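Amidohydrolase (Thermotoga maritima, PDB 3OOQ) belongs to the amidohydrolase family and may hydrolyse the ring amide of allantoin or a related compound, though its natural substrate is not established. Local coordinates at residues 54-59 with 365-370; 9-14 with 21-26; 303-308 with 316-321; 110-115 with 310-315. All blocks are in the same frame, centred on the assembly; numbering follows the deposited sequence.

Contact 1: residues 54-59 with 365-370; sequences FLFPGF and SGHPFD
P368 meets F56 tip to tip where the type I beta turn H367-D370 packs on strand 54-64, which runs from the small beta-rich domain into the TIM-type barrel of the amidohydrolase family. The buried part is tight. P368 CG stands 3.6 Å above the centre of the F56 ring, a CH-pi contact only 10° off the ring normal, and P368 CD comes within 3.4 Å of F56 CZ. Proline suits this spot because its fixed phi fits the second position of the turn while its compact ring offers C-H groups to an aromatic face. F59 adds its rim, CZ lying 4.2 Å from P368 CB.

No hydrogen bond crosses the contact. Its other side, more open to solvent, is held through an aromatic face over backbone: one face of F54 covers the G366-H367 peptide, with H367 N 4.0 Å above the ring centre; G366, lacking a side chain, offers bare backbone to a flat ring. The F56 edge points at the H367 face, planes at 73°. H367 NE2 bonds to E329, and R324 of the second subunit grips P368 O. F369 N donates to H367 ND1 in the imidazole plane, 3.0 Å away.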
loop_
_atom_site.group_PDB
_atom_site.type_symbol
_atom_site.label_atom_id
_atom_site.label_comp_id
_atom_site.label_asym_id
_atom_site.label_seq_id
_atom_site.Cartn_x
_atom_site.Cartn_y
_atom_site.Cartn_z
ATOM N N PHE F 54 -38.076 -41.756 -23.676
ATOM C CA PHE F 54 -36.736 -42.341 -23.693
ATOM C C PHE F 54 -36.244 -42.431 -22.261
ATOM O O PHE F 54 -36.384 -41.478 -21.500
ATOM C CB PHE F 54 -35.779 -41.475 -24.516
ATOM C CG PHE F 54 -36.087 -41.448 -25.984
ATOM C CD1 PHE F 54 -37.328 -41.026 -26.447
ATOM C CD2 PHE F 54 -35.130 -41.833 -26.907
ATOM C CE1 PHE F 54 -37.616 -41.014 -27.834
ATOM C CE2 PHE F 54 -35.399 -41.825 -28.285
ATOM C CZ PHE F 54 -36.644 -41.422 -28.748
ATOM N N LEU F 55 -35.676 -43.575 -21.896
ATOM C CA LEU F 55 -35.190 -43.790 -20.546
ATOM C C LEU F 55 -33.677 -43.933 -20.575
ATOM O O LEU F 55 -33.143 -44.846 -21.219
ATOM C CB LEU F 55 -35.839 -45.028 -19.919
ATOM C CG LEU F 55 -35.638 -45.257 -18.424
ATOM C CD1 LEU F 55 -36.230 -44.132 -17.590
ATOM C CD2 LEU F 55 -36.260 -46.588 -18.018
ATOM N N PHE F 56 -32.994 -43.025 -19.873
ATOM C CA PHE F 56 -31.539 -42.976 -19.871
ATOM C C PHE F 56 -31.036 -43.172 -18.457
ATOM O O PHE F 56 -31.790 -42.951 -17.514
ATOM C CB PHE F 56 -31.063 -41.627 -20.434
ATOM C CG PHE F 56 -30.962 -41.607 -21.936
ATOM C CD1 PHE F 56 -32.106 -41.577 -22.724
ATOM C CD2 PHE F 56 -29.718 -41.635 -22.563
ATOM C CE1 PHE F 56 -32.017 -41.569 -24.106
ATOM C CE2 PHE F 56 -29.618 -41.615 -23.953
ATOM C CZ PHE F 56 -30.768 -41.588 -24.725
ATOM N N PRO F 57 -29.774 -43.621 -18.303
ATOM C CA PRO F 57 -29.186 -43.501 -16.981
ATOM C C PRO F 57 -28.964 -42.012 -16.684
ATOM O O PRO F 57 -28.925 -41.196 -17.619
ATOM C CB PRO F 57 -27.827 -44.196 -17.132
ATOM C CG PRO F 57 -27.484 -44.077 -18.541
ATOM C CD PRO F 57 -28.771 -43.971 -19.325
ATOM N N GLY F 58 -28.847 -41.650 -15.408
ATOM C CA GLY F 58 -28.445 -40.279 -15.063
ATOM C C GLY F 58 -27.039 -40.021 -15.588
ATOM O O GLY F 58 -26.184 -40.921 -15.553
ATOM N N PHE F 59 -26.785 -38.802 -16.067
ATOM C CA PHE F 59 -25.429 -38.418 -16.490
ATOM C C PHE F 59 -24.527 -38.169 -15.304
ATOM O O PHE F 59 -24.987 -37.830 -14.211
ATOM C CB PHE F 59 -25.435 -37.205 -17.420
ATOM C CG PHE F 59 -26.219 -37.420 -18.685
ATOM C CD1 PHE F 59 -25.956 -38.515 -19.499
ATOM C CD2 PHE F 59 -27.209 -36.511 -19.074
ATOM C CE1 PHE F 59 -26.673 -38.721 -20.677
ATOM C CE2 PHE F 59 -27.934 -36.711 -20.252
ATOM C CZ PHE F 59 -27.660 -37.811 -21.058
ATOM N N SER F 365 -38.260 -36.732 -23.036
ATOM C CA SER F 365 -39.373 -36.622 -23.970
ATOM C C SER F 365 -38.954 -37.103 -25.362
ATOM O O SER F 365 -39.793 -37.476 -26.171
ATOM C CB SER F 365 -39.867 -35.157 -24.035
ATOM O OG SER F 365 -38.956 -34.339 -24.766
ATOM N N GLY F 366 -37.649 -37.066 -25.616
ATOM C CA GLY F 366 -37.059 -37.440 -26.901
ATOM C C GLY F 366 -35.577 -37.631 -26.658
ATOM O O GLY F 366 -35.128 -37.607 -25.501
ATOM N N HIS F 367 -34.801 -37.793 -27.727
ATOM C CA HIS F 367 -33.371 -38.029 -27.572
ATOM C C HIS F 367 -32.692 -36.813 -26.898
ATOM O O HIS F 367 -32.975 -35.674 -27.270
ATOM C CB HIS F 367 -32.724 -38.328 -28.927
ATOM C CG HIS F 367 -31.365 -38.950 -28.808
ATOM N ND1 HIS F 367 -30.268 -38.265 -28.326
ATOM C CD2 HIS F 367 -30.930 -40.201 -29.093
ATOM C CE1 HIS F 367 -29.219 -39.067 -28.312
ATOM N NE2 HIS F 367 -29.592 -40.245 -28.781
ATOM N N PRO F 368 -31.802 -37.049 -25.911
ATOM C CA PRO F 368 -31.158 -35.933 -25.175
ATOM C C PRO F 368 -30.306 -35.005 -26.032
ATOM O O PRO F 368 -30.067 -33.864 -25.646
ATOM C CB PRO F 368 -30.269 -36.652 -24.153
ATOM C CG PRO F 368 -30.967 -37.970 -23.934
ATOM C CD PRO F 368 -31.470 -38.349 -25.307
ATOM N N PHE F 369 -29.845 -35.485 -27.180
ATOM C CA PHE F 369 -29.036 -34.651 -28.076
ATOM C C PHE F 369 -29.924 -33.945 -29.086
ATOM O O PHE F 369 -29.432 -33.297 -30.007
ATOM C CB PHE F 369 -27.966 -35.476 -28.819
ATOM C CG PHE F 369 -26.925 -36.115 -27.922
ATOM C CD1 PHE F 369 -26.797 -35.747 -26.582
ATOM C CD2 PHE F 369 -26.039 -37.080 -28.440
ATOM C CE1 PHE F 369 -25.828 -36.352 -25.760
ATOM C CE2 PHE F 369 -25.081 -37.689 -27.623
ATOM C CZ PHE F 369 -24.964 -37.303 -26.282
ATOM N N ASP F 370 -31.234 -34.113 -28.939
ATOM C CA ASP F 370 -32.178 -33.384 -29.770
ATOM C C ASP F 370 -32.586 -32.202 -28.928
ATOM O O ASP F 370 -33.105 -32.370 -27.815
ATOM C CB ASP F 370 -33.397 -34.242 -30.149
ATOM C CG ASP F 370 -34.356 -33.532 -31.123
ATOM O OD1 ASP F 370 -34.483 -32.288 -31.114
ATOM O OD2 ASP F 370 -35.008 -34.240 -31.919
#

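Contact 2: residues 9-14 with 21-26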
loop_
_atom_site.group_PDB
_atom_site.type_symbol
_atom_site.label_atom_id
_atom_site.label_comp_id
_atom_site.label_asym_id
_atom_site.label_seq_id
_atom_site.Cartn_x
_atom_site.Cartn_y
_atom_site.Cartn_z
ATOM N N PHE F 9 -41.073 -49.631 -15.319
ATOM C CA PHE F 9 -41.170 -48.681 -16.421
ATOM C C PHE F 9 -41.452 -49.447 -17.692
ATOM O O PHE F 9 -40.689 -50.338 -18.057
ATOM C CB PHE F 9 -39.878 -47.868 -16.563
ATOM C CG PHE F 9 -39.585 -46.976 -15.386
ATOM C CD1 PHE F 9 -40.207 -45.731 -15.264
ATOM C CD2 PHE F 9 -38.676 -47.373 -14.403
ATOM C CE1 PHE F 9 -39.939 -44.895 -14.167
ATOM C CE2 PHE F 9 -38.385 -46.540 -13.312
ATOM C CZ PHE F 9 -39.019 -45.291 -13.200
ATOM N N LYS F 10 -42.541 -49.109 -18.371
ATOM C CA LYS F 10 -42.977 -49.897 -19.536
ATOM C C LYS F 10 -42.862 -49.169 -20.878
ATOM O O LYS F 10 -43.298 -48.028 -21.015
ATOM C CB LYS F 10 -44.424 -50.417 -19.337
ATOM C CG LYS F 10 -44.579 -51.320 -18.106
ATOM C CD LYS F 10 -44.939 -52.788 -18.400
ATOM C CE LYS F 10 -44.607 -53.294 -19.810
ATOM N NZ LYS F 10 -44.499 -54.792 -19.810
ATOM N N ASN F 11 -42.286 -49.857 -21.861
ATOM C CA ASN F 11 -42.401 -49.461 -23.266
ATOM C C ASN F 11 -41.683 -48.160 -23.660
ATOM O O ASN F 11 -42.016 -47.531 -24.667
ATOM C CB ASN F 11 -43.889 -49.460 -23.697
ATOM C CG ASN F 11 -44.071 -49.529 -25.205
ATOM O OD1 ASN F 11 -43.332 -50.217 -25.911
ATOM N ND2 ASN F 11 -45.057 -48.805 -25.705
ATOM N N ALA F 12 -40.685 -47.771 -22.867
ATOM C CA ALA F 12 -39.756 -46.720 -23.255
ATOM C C ALA F 12 -38.837 -47.228 -24.357
ATOM O O ALA F 12 -38.678 -48.439 -24.538
ATOM C CB ALA F 12 -38.914 -46.288 -22.048
ATOM N N THR F 13 -38.223 -46.306 -25.094
ATOM C CA THR F 13 -36.985 -46.635 -25.802
ATOM C C THR F 13 -35.902 -46.531 -24.722
ATOM O O THR F 13 -35.598 -45.432 -24.220
ATOM C CB THR F 13 -36.694 -45.679 -26.967
ATOM O OG1 THR F 13 -37.790 -45.697 -27.891
ATOM C CG2 THR F 13 -35.388 -46.071 -27.694
ATOM N N VAL F 14 -35.357 -47.687 -24.349
ATOM C CA VAL F 14 -34.385 -47.785 -23.262
ATOM C C VAL F 14 -32.976 -47.710 -23.836
ATOM O O VAL F 14 -32.640 -48.450 -24.773
ATOM C CB VAL F 14 -34.558 -49.109 -22.420
ATOM C CG1 VAL F 14 -33.551 -49.160 -21.252
ATOM C CG2 VAL F 14 -35.982 -49.233 -21.882
ATOM N N PRO F 21 -29.738 -49.527 -27.756
ATOM C CA PRO F 21 -31.089 -49.222 -27.295
ATOM C C PRO F 21 -32.137 -50.196 -27.835
ATOM O O PRO F 21 -31.902 -50.872 -28.841
ATOM C CB PRO F 21 -31.341 -47.794 -27.822
ATOM C CG PRO F 21 -30.346 -47.598 -28.932
ATOM C CD PRO F 21 -29.176 -48.464 -28.617
ATOM N N PHE F 22 -33.277 -50.276 -27.166
ATOM C CA PHE F 22 -34.359 -51.171 -27.577
ATOM C C PHE F 22 -35.619 -50.622 -26.953
ATOM O O PHE F 22 -35.550 -49.886 -25.960
ATOM C CB PHE F 22 -34.126 -52.598 -27.060
ATOM C CG PHE F 22 -34.016 -52.683 -25.560
ATOM C CD1 PHE F 22 -32.824 -52.359 -24.918
ATOM C CD2 PHE F 22 -35.114 -53.050 -24.793
ATOM C CE1 PHE F 22 -32.730 -52.408 -23.528
ATOM C CE2 PHE F 22 -35.036 -53.115 -23.407
ATOM C CZ PHE F 22 -33.848 -52.801 -22.767
ATOM N N LYS F 23 -36.761 -50.980 -27.534
ATOM C CA LYS F 23 -38.051 -50.708 -26.941
ATOM C C LYS F 23 -38.314 -51.766 -25.876
ATOM O O LYS F 23 -38.220 -52.964 -26.145
ATOM C CB LYS F 23 -39.135 -50.731 -28.026
ATOM C CG LYS F 23 -40.311 -49.796 -27.756
ATOM C CD LYS F 23 -40.972 -49.294 -29.055
ATOM C CE LYS F 23 -40.196 -48.142 -29.715
ATOM N NZ LYS F 23 -40.942 -47.555 -30.884
ATOM N N GLY F 24 -38.609 -51.339 -24.652
ATOM C CA GLY F 24 -38.752 -52.304 -23.573
ATOM C C GLY F 24 -38.908 -51.709 -22.198
ATOM O O GLY F 24 -39.248 -50.534 -22.047
ATOM N N ASP F 25 -38.626 -52.528 -21.194
ATOM C CA ASP F 25 -39.016 -52.246 -19.820
ATOM C C ASP F 25 -37.825 -52.273 -18.874
ATOM O O ASP F 25 -36.787 -52.910 -19.148
ATOM C CB ASP F 25 -40.046 -53.273 -19.323
ATOM C CG ASP F 25 -41.197 -53.495 -20.298
ATOM O OD1 ASP F 25 -41.650 -52.534 -20.952
ATOM O OD2 ASP F 25 -41.665 -54.652 -20.403
ATOM N N VAL F 26 -37.992 -51.589 -17.746
ATOM C CA VAL F 26 -36.988 -51.582 -16.704
ATOM C C VAL F 26 -37.727 -51.713 -15.377
ATOM O O VAL F 26 -38.633 -50.939 -15.085
ATOM C CB VAL F 26 -36.126 -50.275 -16.755
ATOM C CG1 VAL F 26 -35.187 -50.177 -15.562
ATOM C CG2 VAL F 26 -35.354 -50.178 -18.073
#
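K10 and D25 cross obliquely on a bent, antiparallel beta hairpin, and their charged ends form a salt bridge. The lysine chain, bent at chi2 and chi3, brings NZ to 2.9 Å from D25 OD2, which it meets from above the carboxylate plane, 51° out of it. The other oxygen, OD1, takes the backbone N-H of N11 at 2.9 Å, nearly along its C-O axis. I40 backbone groups also bond K10 NZ and D25 OD2. At D25, an alanine would probably leave the N11 and I40 amides without this acceptor and the K10 ammonium without its near counter-charge. N11 sits at the corner of the strand with positive phi, which asparagine tolerates well; the register slips by one between the pairs F9-V26 and A12-G24, a beta bulge.

On the face of A12 and V14 the packing is apolar. V14 and F22 lie side by side, pointing the same way, and V14 CB stands 3.7 Å above the F22 ring, offset toward its rim. F22 CG, in the crowded position between backbone N and carbonyl carbon (chi1 59°), starts the ring off on the course that brings its face to V14. Glycine suits position 24, where a CB would run into F22 CE2 as that ring is placed. V14 CG1 reaches V26 CG2 at 3.8 Å.

Strand 7-10 lies between 24-29 and 46-49, whereas strand 12-14, past the corner, pairs in parallel with strand 54-64, whose L55 packs on F9, A12 and V26.

Contact 3: residues 303-308 with 316-321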
loop_
_atom_site.group_PDB
_atom_site.type_symbol
_atom_site.label_atom_id
_atom_site.label_comp_id
_atom_site.label_asym_id
_atom_site.label_seq_id
_atom_site.Cartn_x
_atom_site.Cartn_y
_atom_site.Cartn_z
ATOM N N LEU F 303 -16.377 -36.591 -20.353
ATOM C CA LEU F 303 -16.625 -35.198 -20.682
ATOM C C LEU F 303 -17.203 -34.428 -19.489
ATOM O O LEU F 303 -18.244 -34.818 -18.941
ATOM C CB LEU F 303 -17.549 -35.094 -21.895
ATOM C CG LEU F 303 -17.950 -33.698 -22.394
ATOM C CD1 LEU F 303 -16.735 -32.854 -22.821
ATOM C CD2 LEU F 303 -18.954 -33.821 -23.536
HETATM N N MSE F 304 -16.539 -33.323 -19.126
HETATM C CA MSE F 304 -17.006 -32.418 -18.067
HETATM C C MSE F 304 -17.533 -31.102 -18.629
HETATM O O MSE F 304 -17.124 -30.669 -19.705
HETATM C CB MSE F 304 -15.878 -32.105 -17.064
HETATM C CG MSE F 304 -14.779 -31.186 -17.615
HETATM SE SE MSE F 304 -13.682 -30.424 -16.201
HETATM C CE MSE F 304 -12.174 -31.689 -16.312
ATOM N N CYS F 305 -18.419 -30.463 -17.864
ATOM C CA CYS F 305 -18.788 -29.072 -18.092
ATOM C C CYS F 305 -17.826 -28.128 -17.379
ATOM O O CYS F 305 -17.794 -26.926 -17.677
ATOM C CB CYS F 305 -20.207 -28.822 -17.570
ATOM S SG CYS F 305 -21.471 -29.548 -18.628
ATOM N N ASP F 306 -17.053 -28.674 -16.438
ATOM C CA ASP F 306 -16.295 -27.862 -15.464
ATOM C C ASP F 306 -17.199 -26.790 -14.844
ATOM O O ASP F 306 -16.781 -25.634 -14.645
ATOM C CB ASP F 306 -15.084 -27.200 -16.122
ATOM C CG ASP F 306 -14.052 -26.703 -15.109
ATOM O OD1 ASP F 306 -14.078 -27.128 -13.938
ATOM O OD2 ASP F 306 -13.201 -25.891 -15.506
ATOM N N HIS F 307 -18.434 -27.172 -14.531
ATOM C CA HIS F 307 -19.413 -26.223 -13.985
ATOM C C HIS F 307 -18.763 -25.411 -12.858
ATOM O O HIS F 307 -18.186 -26.012 -11.960
ATOM C CB HIS F 307 -20.641 -26.988 -13.481
ATOM C CG HIS F 307 -21.689 -26.117 -12.863
ATOM N ND1 HIS F 307 -22.866 -25.802 -13.509
ATOM C CD2 HIS F 307 -21.746 -25.518 -11.651
ATOM C CE1 HIS F 307 -23.607 -25.043 -12.717
ATOM N NE2 HIS F 307 -22.951 -24.859 -11.583
ATOM N N PRO F 308 -18.886 -24.054 -12.866
ATOM C CA PRO F 308 -19.739 -23.156 -13.655
ATOM C C PRO F 308 -19.258 -22.656 -15.030
ATOM O O PRO F 308 -19.967 -21.872 -15.661
ATOM C CB PRO F 308 -19.921 -21.959 -12.716
ATOM C CG PRO F 308 -18.594 -21.869 -12.015
ATOM C CD PRO F 308 -18.266 -23.327 -11.735
ATOM N N THR F 316 -25.758 -31.982 -22.009
ATOM C CA THR F 316 -26.190 -32.603 -23.277
ATOM C C THR F 316 -25.984 -31.690 -24.463
ATOM O O THR F 316 -25.845 -32.166 -25.598
ATOM C CB THR F 316 -27.663 -33.099 -23.267
ATOM O OG1 THR F 316 -28.557 -31.994 -23.052
ATOM C CG2 THR F 316 -27.856 -34.139 -22.171
ATOM N N VAL F 317 -25.999 -30.382 -24.207
ATOM C CA VAL F 317 -25.791 -29.389 -25.248
ATOM C C VAL F 317 -24.333 -29.436 -25.714
ATOM O O VAL F 317 -24.061 -29.446 -26.926
ATOM C CB VAL F 317 -26.164 -27.943 -24.790
ATOM C CG1 VAL F 317 -25.976 -26.951 -25.930
ATOM C CG2 VAL F 317 -27.599 -27.874 -24.294
ATOM N N GLN F 318 -23.410 -29.480 -24.754
ATOM C CA GLN F 318 -21.993 -29.605 -25.064
ATOM C C GLN F 318 -21.688 -30.928 -25.792
ATOM O O GLN F 318 -21.011 -30.929 -26.817
ATOM C CB GLN F 318 -21.134 -29.514 -23.802
ATOM C CG GLN F 318 -19.650 -29.660 -24.144
ATOM C CD GLN F 318 -18.720 -29.496 -22.969
ATOM O OE1 GLN F 318 -17.695 -28.829 -23.095
ATOM N NE2 GLN F 318 -19.041 -30.121 -21.829
ATOM N N ALA F 319 -22.192 -32.042 -25.265
ATOM C CA ALA F 319 -21.960 -33.346 -25.911
ATOM C C ALA F 319 -22.493 -33.345 -27.337
ATOM O O ALA F 319 -21.735 -33.593 -28.274
ATOM C CB ALA F 319 -22.565 -34.470 -25.103
ATOM N N ALA F 320 -23.777 -33.016 -27.505
ATOM C CA ALA F 320 -24.406 -32.961 -28.836
ATOM C C ALA F 320 -23.598 -32.158 -29.847
ATOM O O ALA F 320 -23.387 -32.599 -30.968
ATOM C CB ALA F 320 -25.809 -32.427 -28.738
ATOM N N THR F 321 -23.118 -30.988 -29.432
ATOM C CA THR F 321 -22.338 -30.095 -30.298
ATOM C C THR F 321 -21.075 -30.777 -30.824
ATOM O O THR F 321 -20.598 -30.473 -31.928
ATOM C CB THR F 321 -21.976 -28.792 -29.554
ATOM O OG1 THR F 321 -23.182 -28.082 -29.255
ATOM C CG2 THR F 321 -21.051 -27.887 -30.381
#
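L303 lays its CD1 methyl against the carboxamide of Q318, 3.7 Å from NE2, one side chain slanting across the other, while its CD2 meets A319 CB at 4.0 Å. The contact belongs to a beta-alpha unit of the TIM-type barrel: strand 301-303, a loop, then helix 315-321. A small alanine lets the branched leucine come up to the helix backbone.

Q318 extends straight from the helix, CG anti to the backbone N (chi1 179°). Its NE2 donates to the carbonyl O of M304, present as selenomethionine, at 2.9 Å, approaching from above the carbonyl plane, 47° out of it. Its OE1 accepts from the backbone N-H groups of L274 and L275. Glutamine fits because one buried group both gives and takes. A leucine in its place would probably leave the M304 carbonyl and those two amides without their side-chain partner in the buried core. C305 brings SG to 4.1 Å from NE2.

Beyond it, D306 packs beside H63, H65 and H251, where relatives commonly carry an active-site aspartate. On another side of the helix, V317 and T321 pack against T321 and V317 of the second subunit. V317 O accepts both T321 OG1, at 2.8 Å, and T321 N, from opposite faces of its plane.

Contact 4: residues 110-115 with 310-315; sequences GGVTSV and IPLEFA
L312 is the residue of 310-315 that first reaches across, setting its branched end against V112 and V115. Its CG lies anti to the backbone N (chi1 -161°) and rests between the two V112 methyls, 3.9 Å from CG1 and 4.0 Å from CG2. The two side chains cross at about a right angle. L312 CD2 goes on to V115 CG1, at 3.6 Å. Beta-branched valines suit strand 112-117, and the flexible leucine fits its methyls against both.

The first bond of the E313 side chain points away from 110-115, and Y325 of the second subunit packs on that side chain; across the contact the residue presents its carbonyl. G110 CA lies 3.5 Å from E313 O in a CA-H...O contact, and a water donates to both G110 O and E313 O, each 2.7 Å from it. A side chain on G110 would strike that carbonyl. G111, with positive phi, is the C-prime residue of the Schellman motif that ends helix 103-108, before strand 112-117 runs parallel beside strand 54-64 in the TIM-type barrel.

F314 occupies the N-cap position of helix 315-321. Its ring is covered on one face by the aliphatic E313 CG, 3.6 Å above the centre, and the F314 side chain packs on Y325 of the second subunit. A315 starts the helix, its N-H bonded to L312 O at 2.9 Å, and its small CB abuts V112 CG2 at 4.0 Å.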
loop_
_atom_site.group_PDB
_atom_site.type_symbol
_atom_site.label_atom_id
_atom_site.label_comp_id
_atom_site.label_asym_id
_atom_site.label_seq_id
_atom_site.Cartn_x
_atom_site.Cartn_y
_atom_site.Cartn_z
ATOM N N GLY F 110 -31.414 -31.080 -16.650
ATOM C CA GLY F 110 -30.583 -31.459 -17.791
ATOM C C GLY F 110 -30.134 -32.914 -17.755
ATOM O O GLY F 110 -29.324 -33.353 -18.573
ATOM N N GLY F 111 -30.640 -33.657 -16.782
ATOM C CA GLY F 111 -30.448 -35.096 -16.734
ATOM C C GLY F 111 -29.192 -35.568 -16.047
ATOM O O GLY F 111 -28.821 -36.718 -16.197
ATOM N N VAL F 112 -28.543 -34.684 -15.284
ATOM C CA VAL F 112 -27.343 -35.026 -14.525
ATOM C C VAL F 112 -27.694 -35.414 -13.090
ATOM O O VAL F 112 -28.370 -34.664 -12.373
ATOM C CB VAL F 112 -26.332 -33.843 -14.502
ATOM C CG1 VAL F 112 -25.060 -34.241 -13.757
ATOM C CG2 VAL F 112 -25.983 -33.424 -15.927
ATOM N N THR F 113 -27.220 -36.575 -12.651
ATOM C CA THR F 113 -27.601 -37.063 -11.329
ATOM C C THR F 113 -26.435 -37.197 -10.352
ATOM O O THR F 113 -26.628 -37.085 -9.147
ATOM C CB THR F 113 -28.335 -38.421 -11.425
ATOM O OG1 THR F 113 -27.502 -39.355 -12.124
ATOM C CG2 THR F 113 -29.659 -38.268 -12.156
ATOM N N SER F 114 -25.236 -37.445 -10.867
ATOM C CA SER F 114 -24.037 -37.645 -10.029
ATOM C C SER F 114 -22.869 -36.806 -10.539
ATOM O O SER F 114 -22.708 -36.634 -11.744
ATOM C CB SER F 114 -23.609 -39.128 -10.023
ATOM O OG SER F 114 -24.595 -39.961 -9.423
ATOM N N VAL F 115 -22.048 -36.305 -9.623
ATOM C CA VAL F 115 -20.863 -35.533 -9.987
ATOM C C VAL F 115 -19.762 -35.769 -8.970
ATOM O O VAL F 115 -20.026 -36.070 -7.799
ATOM C CB VAL F 115 -21.145 -33.976 -10.044
ATOM C CG1 VAL F 115 -22.315 -33.643 -10.974
ATOM C CG2 VAL F 115 -21.466 -33.440 -8.651
ATOM N N ILE F 310 -19.233 -24.071 -17.891
ATOM C CA ILE F 310 -20.452 -24.388 -18.640
ATOM C C ILE F 310 -21.464 -24.907 -17.636
ATOM O O ILE F 310 -21.145 -25.782 -16.831
ATOM C CB ILE F 310 -20.218 -25.471 -19.735
ATOM C CG1 ILE F 310 -19.112 -25.021 -20.710
ATOM C CG2 ILE F 310 -21.522 -25.813 -20.484
ATOM C CD1 ILE F 310 -18.480 -26.188 -21.463
ATOM N N PRO F 311 -22.689 -24.356 -17.646
ATOM C CA PRO F 311 -23.623 -24.848 -16.639
ATOM C C PRO F 311 -23.888 -26.343 -16.851
ATOM O O PRO F 311 -24.017 -26.798 -17.980
ATOM C CB PRO F 311 -24.890 -24.023 -16.882
ATOM C CG PRO F 311 -24.414 -22.777 -17.559
ATOM C CD PRO F 311 -23.212 -23.193 -18.386
ATOM N N LEU F 312 -23.966 -27.078 -15.750
ATOM C CA LEU F 312 -24.172 -28.495 -15.770
ATOM C C LEU F 312 -25.470 -28.851 -16.485
ATOM O O LEU F 312 -25.530 -29.858 -17.208
ATOM C CB LEU F 312 -24.162 -29.022 -14.335
ATOM C CG LEU F 312 -23.931 -30.509 -14.109
ATOM C CD1 LEU F 312 -22.691 -31.018 -14.842
ATOM C CD2 LEU F 312 -23.815 -30.755 -12.624
ATOM N N GLU F 313 -26.484 -27.996 -16.324
ATOM C CA GLU F 313 -27.769 -28.179 -16.997
ATOM C C GLU F 313 -27.593 -28.377 -18.490
ATOM O O GLU F 313 -28.479 -28.955 -19.147
ATOM C CB GLU F 313 -28.725 -27.003 -16.737
ATOM C CG GLU F 313 -28.231 -25.633 -17.208
ATOM C CD GLU F 313 -29.124 -24.490 -16.730
ATOM O OE1 GLU F 313 -30.377 -24.670 -16.769
ATOM O OE2 GLU F 313 -28.570 -23.421 -16.324
ATOM N N PHE F 314 -26.461 -27.913 -19.021
ATOM C CA PHE F 314 -26.221 -27.955 -20.462
ATOM C C PHE F 314 -25.227 -29.036 -20.920
ATOM O O PHE F 314 -24.715 -28.984 -22.041
ATOM C CB PHE F 314 -25.804 -26.574 -20.978
ATOM C CG PHE F 314 -26.857 -25.495 -20.774
ATOM C CD1 PHE F 314 -28.187 -25.715 -21.134
ATOM C CD2 PHE F 314 -26.504 -24.252 -20.238
ATOM C CE1 PHE F 314 -29.162 -24.713 -20.951
ATOM C CE2 PHE F 314 -27.467 -23.238 -20.043
ATOM C CZ PHE F 314 -28.795 -23.468 -20.399
ATOM N N ALA F 315 -24.977 -30.024 -20.056
ATOM C CA ALA F 315 -24.100 -31.140 -20.399
ATOM C C ALA F 315 -24.459 -31.781 -21.754
ATOM O O ALA F 315 -23.557 -32.091 -22.557
ATOM C CB ALA F 315 -24.106 -32.183 -19.291
HETATM O O HOH W 1 -28.054 -31.483 -20.118
#

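In the fold
Strand 54-64 ties three of the contacts together. L55 N lies 3.0 Å from T13 O, joining contact 1 to contact 2, while F59 N, 2.9 Å from G111 O, joins it to contact 4. Contact 2 belongs to the small beta-rich domain; its centre is about 26 Å from that of contact 3. Contacts 3 and 4 interleave along the chain, centres about 8 Å apart, and H307 ND1 to L312 N, 2.8 Å, probably bonds them. Helix 315-321 brings T316 against F59, and A319 and A320 against F369. Contacts 1, 3 and 4 all reach the second subunit. Contact 3 includes D306, at the probable active site; L312 and V115 of contact 4 pack on D61, whose carboxylate takes the C305 N-H.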